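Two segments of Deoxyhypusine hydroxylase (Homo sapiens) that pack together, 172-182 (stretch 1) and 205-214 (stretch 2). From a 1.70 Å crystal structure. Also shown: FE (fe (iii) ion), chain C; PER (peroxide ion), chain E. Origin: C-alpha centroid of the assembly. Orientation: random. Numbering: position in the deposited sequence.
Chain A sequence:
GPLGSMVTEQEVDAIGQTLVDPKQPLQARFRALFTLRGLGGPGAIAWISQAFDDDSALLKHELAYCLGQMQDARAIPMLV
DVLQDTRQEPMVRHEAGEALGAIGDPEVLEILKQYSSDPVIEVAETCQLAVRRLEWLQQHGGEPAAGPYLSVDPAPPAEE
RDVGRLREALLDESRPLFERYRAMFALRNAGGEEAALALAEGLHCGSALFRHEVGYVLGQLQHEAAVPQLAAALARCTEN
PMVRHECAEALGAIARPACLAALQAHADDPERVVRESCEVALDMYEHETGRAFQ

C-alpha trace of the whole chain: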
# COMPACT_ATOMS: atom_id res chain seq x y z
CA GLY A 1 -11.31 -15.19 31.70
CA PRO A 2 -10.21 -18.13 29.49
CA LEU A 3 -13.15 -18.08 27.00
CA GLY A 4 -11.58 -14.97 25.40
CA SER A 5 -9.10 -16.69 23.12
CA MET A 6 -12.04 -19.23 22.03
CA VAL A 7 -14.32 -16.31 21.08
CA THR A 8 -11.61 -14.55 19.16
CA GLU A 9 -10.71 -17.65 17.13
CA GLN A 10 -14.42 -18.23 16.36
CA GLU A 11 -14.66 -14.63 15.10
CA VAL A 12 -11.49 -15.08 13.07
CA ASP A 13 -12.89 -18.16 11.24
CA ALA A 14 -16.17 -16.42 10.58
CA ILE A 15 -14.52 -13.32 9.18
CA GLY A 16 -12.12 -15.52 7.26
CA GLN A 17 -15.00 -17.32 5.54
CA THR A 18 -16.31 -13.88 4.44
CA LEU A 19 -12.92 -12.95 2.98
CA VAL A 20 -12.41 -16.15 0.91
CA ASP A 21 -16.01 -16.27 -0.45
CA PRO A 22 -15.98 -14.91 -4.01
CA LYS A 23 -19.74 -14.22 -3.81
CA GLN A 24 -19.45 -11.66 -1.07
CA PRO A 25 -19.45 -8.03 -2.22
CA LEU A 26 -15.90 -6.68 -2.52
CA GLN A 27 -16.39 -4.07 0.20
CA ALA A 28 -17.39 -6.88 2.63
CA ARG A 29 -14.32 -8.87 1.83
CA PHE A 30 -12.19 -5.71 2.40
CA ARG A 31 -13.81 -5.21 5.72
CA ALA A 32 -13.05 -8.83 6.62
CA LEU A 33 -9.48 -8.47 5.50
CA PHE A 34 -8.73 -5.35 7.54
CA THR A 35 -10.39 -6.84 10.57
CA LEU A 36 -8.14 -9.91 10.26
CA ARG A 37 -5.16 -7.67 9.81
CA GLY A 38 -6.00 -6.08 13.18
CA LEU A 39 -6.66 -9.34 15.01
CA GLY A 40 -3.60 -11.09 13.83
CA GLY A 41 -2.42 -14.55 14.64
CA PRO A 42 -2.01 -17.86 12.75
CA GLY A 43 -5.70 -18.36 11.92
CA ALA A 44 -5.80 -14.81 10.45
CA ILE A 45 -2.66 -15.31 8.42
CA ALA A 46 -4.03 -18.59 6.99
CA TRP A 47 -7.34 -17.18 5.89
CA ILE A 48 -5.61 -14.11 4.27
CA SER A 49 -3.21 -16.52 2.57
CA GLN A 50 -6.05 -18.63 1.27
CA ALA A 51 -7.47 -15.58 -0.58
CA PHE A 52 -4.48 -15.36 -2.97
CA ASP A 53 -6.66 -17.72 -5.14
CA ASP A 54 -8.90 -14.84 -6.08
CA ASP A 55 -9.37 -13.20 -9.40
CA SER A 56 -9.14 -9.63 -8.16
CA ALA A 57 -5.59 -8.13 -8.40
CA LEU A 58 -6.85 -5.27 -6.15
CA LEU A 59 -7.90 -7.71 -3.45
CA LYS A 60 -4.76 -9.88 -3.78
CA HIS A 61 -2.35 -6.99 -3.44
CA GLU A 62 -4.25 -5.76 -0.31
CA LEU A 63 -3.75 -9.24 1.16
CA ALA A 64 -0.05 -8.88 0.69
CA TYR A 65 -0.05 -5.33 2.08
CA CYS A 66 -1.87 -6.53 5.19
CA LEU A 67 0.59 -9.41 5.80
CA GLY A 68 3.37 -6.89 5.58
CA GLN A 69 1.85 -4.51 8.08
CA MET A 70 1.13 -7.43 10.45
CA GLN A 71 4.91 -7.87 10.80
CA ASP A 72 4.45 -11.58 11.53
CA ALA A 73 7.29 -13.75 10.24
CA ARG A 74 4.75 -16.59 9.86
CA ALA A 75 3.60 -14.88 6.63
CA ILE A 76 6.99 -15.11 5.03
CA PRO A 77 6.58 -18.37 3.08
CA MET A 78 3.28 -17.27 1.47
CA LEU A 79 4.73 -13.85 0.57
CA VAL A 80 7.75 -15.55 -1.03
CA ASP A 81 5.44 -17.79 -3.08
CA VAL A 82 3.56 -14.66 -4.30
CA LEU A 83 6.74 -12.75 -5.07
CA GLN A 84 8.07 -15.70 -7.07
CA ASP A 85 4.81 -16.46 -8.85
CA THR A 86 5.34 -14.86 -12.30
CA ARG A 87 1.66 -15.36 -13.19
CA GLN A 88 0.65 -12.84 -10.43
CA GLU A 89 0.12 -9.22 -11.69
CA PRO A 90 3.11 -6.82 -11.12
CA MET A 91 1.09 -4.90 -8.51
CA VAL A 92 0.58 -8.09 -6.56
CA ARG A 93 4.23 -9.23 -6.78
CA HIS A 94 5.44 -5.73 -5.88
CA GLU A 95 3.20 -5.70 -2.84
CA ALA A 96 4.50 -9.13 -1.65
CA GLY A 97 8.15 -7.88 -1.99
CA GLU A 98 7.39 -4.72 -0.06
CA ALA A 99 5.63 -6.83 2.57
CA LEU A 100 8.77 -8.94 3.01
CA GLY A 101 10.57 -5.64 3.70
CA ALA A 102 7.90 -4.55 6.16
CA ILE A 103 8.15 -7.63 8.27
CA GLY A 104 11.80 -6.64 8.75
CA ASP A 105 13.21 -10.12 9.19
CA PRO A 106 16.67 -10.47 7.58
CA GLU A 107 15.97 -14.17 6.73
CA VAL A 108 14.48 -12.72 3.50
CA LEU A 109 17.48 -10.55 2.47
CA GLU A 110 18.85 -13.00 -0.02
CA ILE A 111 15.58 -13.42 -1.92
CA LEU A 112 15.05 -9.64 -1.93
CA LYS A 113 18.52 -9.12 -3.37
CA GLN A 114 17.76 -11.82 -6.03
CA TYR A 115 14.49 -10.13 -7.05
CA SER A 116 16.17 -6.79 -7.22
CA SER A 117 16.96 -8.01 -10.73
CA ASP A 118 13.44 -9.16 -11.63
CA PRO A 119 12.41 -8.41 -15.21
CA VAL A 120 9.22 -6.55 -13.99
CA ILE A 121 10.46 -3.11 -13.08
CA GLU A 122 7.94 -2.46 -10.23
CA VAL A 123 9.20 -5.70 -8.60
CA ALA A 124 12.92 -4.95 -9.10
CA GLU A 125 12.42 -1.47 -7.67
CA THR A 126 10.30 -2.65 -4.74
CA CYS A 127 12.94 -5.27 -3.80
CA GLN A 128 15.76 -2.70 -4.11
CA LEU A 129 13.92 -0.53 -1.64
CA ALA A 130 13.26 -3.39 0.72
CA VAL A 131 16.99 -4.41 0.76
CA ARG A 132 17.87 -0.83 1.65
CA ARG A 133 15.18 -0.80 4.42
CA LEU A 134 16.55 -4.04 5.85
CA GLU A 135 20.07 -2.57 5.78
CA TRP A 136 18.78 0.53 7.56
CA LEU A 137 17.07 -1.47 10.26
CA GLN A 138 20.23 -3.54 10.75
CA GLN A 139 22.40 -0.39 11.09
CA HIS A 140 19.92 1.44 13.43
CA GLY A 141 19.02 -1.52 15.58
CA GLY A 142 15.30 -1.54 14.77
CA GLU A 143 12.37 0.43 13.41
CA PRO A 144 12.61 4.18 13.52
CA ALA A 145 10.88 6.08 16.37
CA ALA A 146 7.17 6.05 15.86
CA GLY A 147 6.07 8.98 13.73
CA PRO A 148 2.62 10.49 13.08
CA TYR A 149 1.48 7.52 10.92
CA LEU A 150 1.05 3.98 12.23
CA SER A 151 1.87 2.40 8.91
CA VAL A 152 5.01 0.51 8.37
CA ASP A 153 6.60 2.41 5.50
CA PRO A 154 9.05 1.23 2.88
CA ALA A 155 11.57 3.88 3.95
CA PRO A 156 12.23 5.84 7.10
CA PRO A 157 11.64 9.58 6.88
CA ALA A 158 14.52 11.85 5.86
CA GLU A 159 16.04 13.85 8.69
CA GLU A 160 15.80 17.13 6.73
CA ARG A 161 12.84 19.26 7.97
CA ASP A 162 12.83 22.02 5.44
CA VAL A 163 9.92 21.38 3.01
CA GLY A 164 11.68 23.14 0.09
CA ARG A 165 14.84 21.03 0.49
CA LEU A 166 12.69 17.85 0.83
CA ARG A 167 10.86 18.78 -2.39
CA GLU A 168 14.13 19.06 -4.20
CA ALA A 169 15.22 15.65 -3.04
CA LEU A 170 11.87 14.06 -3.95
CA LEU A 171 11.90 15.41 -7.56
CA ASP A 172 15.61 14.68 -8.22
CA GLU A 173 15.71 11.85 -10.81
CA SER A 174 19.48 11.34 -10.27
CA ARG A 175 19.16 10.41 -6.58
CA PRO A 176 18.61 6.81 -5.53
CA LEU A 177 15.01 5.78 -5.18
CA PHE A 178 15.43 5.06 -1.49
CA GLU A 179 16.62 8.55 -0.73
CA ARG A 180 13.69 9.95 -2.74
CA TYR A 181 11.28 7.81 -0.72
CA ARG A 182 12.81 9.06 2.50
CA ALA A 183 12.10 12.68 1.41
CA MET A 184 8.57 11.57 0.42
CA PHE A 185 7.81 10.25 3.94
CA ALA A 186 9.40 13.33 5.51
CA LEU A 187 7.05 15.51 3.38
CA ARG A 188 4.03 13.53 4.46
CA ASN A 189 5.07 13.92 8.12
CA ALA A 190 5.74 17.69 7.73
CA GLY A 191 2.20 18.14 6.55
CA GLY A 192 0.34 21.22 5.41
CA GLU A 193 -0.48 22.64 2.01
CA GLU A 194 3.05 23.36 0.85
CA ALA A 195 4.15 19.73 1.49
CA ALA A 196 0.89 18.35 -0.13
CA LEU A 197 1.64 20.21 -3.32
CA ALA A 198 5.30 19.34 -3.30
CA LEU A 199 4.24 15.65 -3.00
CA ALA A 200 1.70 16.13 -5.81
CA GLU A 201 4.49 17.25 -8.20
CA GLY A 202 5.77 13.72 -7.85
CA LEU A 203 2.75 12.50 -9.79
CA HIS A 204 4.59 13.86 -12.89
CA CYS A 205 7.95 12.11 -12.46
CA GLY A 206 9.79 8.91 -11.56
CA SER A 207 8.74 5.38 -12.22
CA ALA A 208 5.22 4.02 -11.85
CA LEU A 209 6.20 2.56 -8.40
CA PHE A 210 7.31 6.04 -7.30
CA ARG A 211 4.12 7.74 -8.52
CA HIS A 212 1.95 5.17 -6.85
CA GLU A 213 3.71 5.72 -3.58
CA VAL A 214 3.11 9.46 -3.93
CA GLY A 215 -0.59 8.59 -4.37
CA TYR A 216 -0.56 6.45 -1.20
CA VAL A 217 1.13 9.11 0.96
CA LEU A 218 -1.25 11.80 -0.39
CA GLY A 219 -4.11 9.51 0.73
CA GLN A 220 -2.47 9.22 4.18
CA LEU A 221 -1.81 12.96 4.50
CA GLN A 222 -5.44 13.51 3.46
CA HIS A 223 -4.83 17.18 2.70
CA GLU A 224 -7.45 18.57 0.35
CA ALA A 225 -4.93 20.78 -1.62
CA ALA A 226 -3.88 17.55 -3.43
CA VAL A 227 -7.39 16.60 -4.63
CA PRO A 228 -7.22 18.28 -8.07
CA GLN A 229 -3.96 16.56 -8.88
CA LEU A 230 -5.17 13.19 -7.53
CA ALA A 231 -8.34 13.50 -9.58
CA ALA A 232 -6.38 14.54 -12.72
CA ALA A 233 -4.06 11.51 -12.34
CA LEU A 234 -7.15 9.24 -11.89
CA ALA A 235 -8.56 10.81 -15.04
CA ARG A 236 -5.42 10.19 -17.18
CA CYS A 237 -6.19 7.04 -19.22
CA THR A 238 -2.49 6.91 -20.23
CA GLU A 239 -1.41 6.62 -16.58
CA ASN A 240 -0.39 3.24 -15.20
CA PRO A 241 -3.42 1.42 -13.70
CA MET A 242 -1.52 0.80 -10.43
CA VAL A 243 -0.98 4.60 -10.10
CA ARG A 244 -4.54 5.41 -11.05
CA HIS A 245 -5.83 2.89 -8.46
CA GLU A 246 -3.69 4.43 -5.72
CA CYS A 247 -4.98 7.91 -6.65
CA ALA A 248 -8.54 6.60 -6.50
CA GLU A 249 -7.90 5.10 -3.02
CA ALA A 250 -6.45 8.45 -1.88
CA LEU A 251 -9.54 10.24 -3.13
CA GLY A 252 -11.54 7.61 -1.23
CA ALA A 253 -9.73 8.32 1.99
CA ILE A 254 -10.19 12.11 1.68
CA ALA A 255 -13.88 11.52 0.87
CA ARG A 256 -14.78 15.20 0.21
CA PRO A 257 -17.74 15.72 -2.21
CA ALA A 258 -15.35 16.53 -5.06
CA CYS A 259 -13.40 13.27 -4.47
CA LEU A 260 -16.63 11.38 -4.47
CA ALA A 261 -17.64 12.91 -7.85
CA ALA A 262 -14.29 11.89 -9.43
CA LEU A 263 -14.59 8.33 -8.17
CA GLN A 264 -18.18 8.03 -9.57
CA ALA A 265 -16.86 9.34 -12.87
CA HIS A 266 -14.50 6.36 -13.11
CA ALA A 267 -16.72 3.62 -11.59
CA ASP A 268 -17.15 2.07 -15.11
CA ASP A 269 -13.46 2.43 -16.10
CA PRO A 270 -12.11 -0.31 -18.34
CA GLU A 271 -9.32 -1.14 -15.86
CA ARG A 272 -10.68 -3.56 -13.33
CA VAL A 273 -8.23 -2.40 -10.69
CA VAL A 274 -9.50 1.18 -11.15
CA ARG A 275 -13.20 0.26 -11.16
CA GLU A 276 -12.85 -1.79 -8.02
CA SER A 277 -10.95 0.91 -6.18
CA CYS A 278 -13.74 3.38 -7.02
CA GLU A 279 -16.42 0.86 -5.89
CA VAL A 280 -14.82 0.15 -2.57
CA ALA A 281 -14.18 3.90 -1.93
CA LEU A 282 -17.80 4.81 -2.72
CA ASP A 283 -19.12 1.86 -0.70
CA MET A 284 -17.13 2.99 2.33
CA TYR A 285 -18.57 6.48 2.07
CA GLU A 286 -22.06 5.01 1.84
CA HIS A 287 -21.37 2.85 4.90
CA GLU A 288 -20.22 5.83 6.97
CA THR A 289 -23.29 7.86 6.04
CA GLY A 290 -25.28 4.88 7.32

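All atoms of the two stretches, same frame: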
# COMPACT_ATOMS: atom_id res chain seq x y z
N ASP A 172 14.30 14.92 -7.61
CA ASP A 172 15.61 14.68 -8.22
C ASP A 172 15.73 13.27 -8.83
O ASP A 172 15.92 12.25 -8.13
CB ASP A 172 16.72 14.98 -7.23
CG ASP A 172 18.10 15.05 -7.88
OD1 ASP A 172 18.20 14.77 -9.10
OD2 ASP A 172 19.05 15.42 -7.12
N GLU A 173 15.66 13.19 -10.14
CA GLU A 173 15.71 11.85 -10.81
C GLU A 173 17.11 11.18 -10.76
O GLU A 173 17.22 9.98 -11.01
CB GLU A 173 15.27 11.98 -12.25
CG GLU A 173 13.85 12.53 -12.47
CD GLU A 173 12.70 11.53 -12.34
OE1 GLU A 173 12.91 10.31 -12.17
OE2 GLU A 173 11.55 12.00 -12.49
N SER A 174 18.15 11.92 -10.40
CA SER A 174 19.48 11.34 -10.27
C SER A 174 19.79 10.75 -8.91
O SER A 174 20.76 10.05 -8.80
CB SER A 174 20.54 12.41 -10.53
OG SER A 174 20.48 13.41 -9.51
N ARG A 175 18.97 11.01 -7.89
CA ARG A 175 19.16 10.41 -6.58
C ARG A 175 18.59 9.01 -6.53
O ARG A 175 17.65 8.71 -7.26
CB ARG A 175 18.52 11.21 -5.48
CG ARG A 175 19.04 12.61 -5.44
CD ARG A 175 18.53 13.31 -4.22
NE ARG A 175 18.71 14.75 -4.34
CZ ARG A 175 18.94 15.55 -3.32
NH1 ARG A 175 19.08 15.06 -2.09
NH2 ARG A 175 19.05 16.85 -3.55
N PRO A 176 19.17 8.14 -5.70
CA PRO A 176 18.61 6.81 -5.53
C PRO A 176 17.17 6.86 -5.04
O PRO A 176 16.80 7.73 -4.21
CB PRO A 176 19.50 6.18 -4.45
CG PRO A 176 20.72 7.05 -4.32
CD PRO A 176 20.45 8.32 -4.99
N LEU A 177 16.40 5.89 -5.49
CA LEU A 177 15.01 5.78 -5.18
C LEU A 177 14.75 5.79 -3.67
O LEU A 177 13.83 6.44 -3.19
CB LEU A 177 14.44 4.54 -5.78
CG LEU A 177 12.95 4.59 -5.85
CD1 LEU A 177 12.41 5.78 -6.64
CD2 LEU A 177 12.50 3.32 -6.48
N PHE A 178 15.63 5.12 -2.92
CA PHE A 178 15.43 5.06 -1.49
C PHE A 178 15.50 6.41 -0.87
O PHE A 178 14.69 6.73 0.01
CB PHE A 178 16.47 4.14 -0.84
CG PHE A 178 16.23 3.85 0.60
CD1 PHE A 178 15.22 3.00 0.97
CD2 PHE A 178 17.09 4.35 1.57
CE1 PHE A 178 15.04 2.68 2.30
CE2 PHE A 178 16.95 3.98 2.87
CZ PHE A 178 15.93 3.13 3.24
N GLU A 179 16.44 7.23 -1.33
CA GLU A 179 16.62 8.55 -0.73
C GLU A 179 15.38 9.43 -1.07
O GLU A 179 14.93 10.25 -0.24
CB GLU A 179 17.90 9.16 -1.25
CG GLU A 179 19.17 8.84 -0.48
CD GLU A 179 19.64 7.38 -0.50
OE1 GLU A 179 19.11 6.54 -1.27
OE2 GLU A 179 20.57 7.08 0.30
N ARG A 180 14.85 9.23 -2.27
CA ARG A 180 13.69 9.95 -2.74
C ARG A 180 12.50 9.56 -1.88
O ARG A 180 11.67 10.42 -1.59
CB ARG A 180 13.40 9.71 -4.23
CG ARG A 180 14.59 10.07 -5.05
CD ARG A 180 14.30 9.91 -6.53
NE ARG A 180 13.26 10.79 -7.03
CZ ARG A 180 12.71 10.67 -8.26
NH1 ARG A 180 13.16 9.73 -9.13
NH2 ARG A 180 11.78 11.49 -8.69
N TYR A 181 12.35 8.28 -1.60
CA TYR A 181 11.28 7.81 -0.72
C TYR A 181 11.42 8.36 0.67
O TYR A 181 10.45 8.68 1.39
CB TYR A 181 11.25 6.27 -0.66
CG TYR A 181 10.37 5.60 -1.69
CD1 TYR A 181 10.55 5.83 -3.04
CD2 TYR A 181 9.50 4.63 -1.32
CE1 TYR A 181 9.75 5.24 -3.99
CE2 TYR A 181 8.69 4.02 -2.28
CZ TYR A 181 8.83 4.33 -3.61
OH TYR A 181 8.06 3.68 -4.59
N ARG A 182 12.67 8.50 1.15
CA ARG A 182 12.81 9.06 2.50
C ARG A 182 12.27 10.52 2.56
O ARG A 182 11.69 10.95 3.55
CB ARG A 182 14.33 9.01 2.90
CG ARG A 182 14.83 7.62 3.14
CD ARG A 182 16.08 7.57 4.02
NE ARG A 182 15.87 8.17 5.32
CZ ARG A 182 16.87 8.40 6.17
NH1 ARG A 182 18.12 8.10 5.82
NH2 ARG A 182 16.62 9.00 7.31
N CYS A 205 6.58 12.56 -12.23
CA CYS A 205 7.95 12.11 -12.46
C CYS A 205 8.16 10.71 -11.95
O CYS A 205 7.20 9.99 -11.63
CB CYS A 205 8.97 13.11 -11.91
SG CYS A 205 8.96 13.31 -10.12
N GLY A 206 9.41 10.28 -11.94
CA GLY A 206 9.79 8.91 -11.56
C GLY A 206 9.11 7.77 -12.27
O GLY A 206 8.41 7.93 -13.24
N SER A 207 9.34 6.59 -11.74
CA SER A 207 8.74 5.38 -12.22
C SER A 207 7.30 5.30 -11.76
O SER A 207 6.86 6.05 -10.89
CB SER A 207 9.53 4.19 -11.63
OG SER A 207 9.38 4.11 -10.21
N ALA A 208 6.58 4.30 -12.29
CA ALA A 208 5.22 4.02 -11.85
C ALA A 208 5.18 3.65 -10.36
O ALA A 208 4.33 4.14 -9.63
CB ALA A 208 4.62 2.88 -12.69
N LEU A 209 6.15 2.87 -9.86
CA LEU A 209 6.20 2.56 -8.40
C LEU A 209 6.24 3.84 -7.59
O LEU A 209 5.42 4.04 -6.66
CB LEU A 209 7.41 1.70 -8.06
CG LEU A 209 7.29 0.98 -6.74
CD1 LEU A 209 6.29 -0.15 -6.79
CD2 LEU A 209 8.63 0.47 -6.28
N PHE A 210 7.19 4.73 -7.94
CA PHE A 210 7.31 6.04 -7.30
C PHE A 210 6.03 6.84 -7.28
O PHE A 210 5.61 7.32 -6.19
CB PHE A 210 8.41 6.86 -8.00
CG PHE A 210 8.60 8.28 -7.48
CD1 PHE A 210 7.85 9.34 -8.01
CD2 PHE A 210 9.53 8.58 -6.51
CE1 PHE A 210 8.06 10.63 -7.61
CE2 PHE A 210 9.65 9.90 -6.01
CZ PHE A 210 8.94 10.90 -6.59
N ARG A 211 5.38 6.96 -8.43
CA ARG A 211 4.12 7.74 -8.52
C ARG A 211 3.04 7.12 -7.65
O ARG A 211 2.22 7.81 -7.03
CB ARG A 211 3.63 7.81 -9.96
CG ARG A 211 4.51 8.76 -10.75
CD ARG A 211 3.91 9.17 -12.09
NE ARG A 211 3.52 8.08 -12.91
CZ ARG A 211 4.34 7.39 -13.75
NH1 ARG A 211 5.66 7.66 -13.78
NH2 ARG A 211 3.83 6.41 -14.54
N HIS A 212 2.97 5.83 -7.64
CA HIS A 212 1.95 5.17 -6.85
C HIS A 212 2.15 5.45 -5.38
O HIS A 212 1.20 5.64 -4.65
CB HIS A 212 1.86 3.67 -7.25
CG HIS A 212 2.17 2.64 -6.21
ND1 HIS A 212 3.45 2.37 -5.81
CD2 HIS A 212 1.39 1.69 -5.63
CE1 HIS A 212 3.43 1.44 -4.89
NE2 HIS A 212 2.21 0.97 -4.80
N GLU A 213 3.41 5.39 -4.94
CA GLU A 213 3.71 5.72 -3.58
C GLU A 213 3.30 7.12 -3.23
O GLU A 213 2.80 7.36 -2.11
CB GLU A 213 5.20 5.47 -3.30
CG GLU A 213 5.47 5.35 -1.83
CD GLU A 213 4.91 4.08 -1.18
OE1 GLU A 213 4.96 3.00 -1.80
OE2 GLU A 213 4.43 4.21 -0.03
N VAL A 214 3.58 8.07 -4.12
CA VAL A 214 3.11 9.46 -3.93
C VAL A 214 1.62 9.51 -3.68
O VAL A 214 1.14 10.17 -2.72
CB VAL A 214 3.52 10.32 -5.15
CG1 VAL A 214 2.91 11.73 -5.09
CG2 VAL A 214 5.04 10.48 -5.16
FE FE C . 1.56 -0.94 -3.77
O1 PER E . 0.11 -1.36 -5.41
O2 PER E . -1.02 -0.54 -6.06
O HOH W 1 6.54 1.74 -3.44
O HOH W 2 -0.20 -0.23 -2.78
O HOH W 3 2.61 -0.24 -2.00

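The most unusual feature of this contact is the guanidinium of Arg180, which lies over one face of the Phe210 ring. Its CZ stands 4.3 Å from the centroid of the Phe210 ring and only 27° off the ring normal, a cation-pi arrangement in which the positive charge meets the electron-rich face of the aromatic. At its edge, near the guanidinium plane, Arg180 NH2 comes within 3.6 Å of Cys205 SG. Within its own stretch, Arg180 NH1 donates to Glu173 OE1 at 3.1 Å, a salt bridge that helps offset the charge of this buried arginine.

Glu173 then carries the network across. Gly206 N donates a nearly straight hydrogen bond to Glu173 OE2 at 2.8 Å, although this oxygen also crowds Cys205 in the model, so its position is less certain. Glycine suits position 206: its phi is positive, and a CB there would clash with Phe210 CD1.

The two helices, 177-182 and 208-214, run nearly parallel, 11° apart, with axes no closer than 11.5 Å, so long side chains must fill the gap. Each helix follows an N-cap residue, Pro176 in one and Ser207 in the other; Ser207 OG accepts from Phe210 N at 3.2 Å, satisfying an amide in the first helical turn.

Apolar contacts meet Phe210 at CD2, which lies 4.0 Å from Leu177 CD1 and 4.2 Å from Tyr181 CE1. Tyrosine also reaches Glu213, with Tyr181 CE2 3.5 Å from Glu213 CG, while its hydroxyl serves polar needs: a water bridges the pair, 2.7 Å from Tyr181 OH and donating to Glu213 OE1 at 2.6 Å.

His212, which makes no contact with the first stretch, donates from ND1 to Leu209 O at 2.7 Å, leaving His212 NE2 to bind FE at 2.3 Å, as befits a hydroxylase.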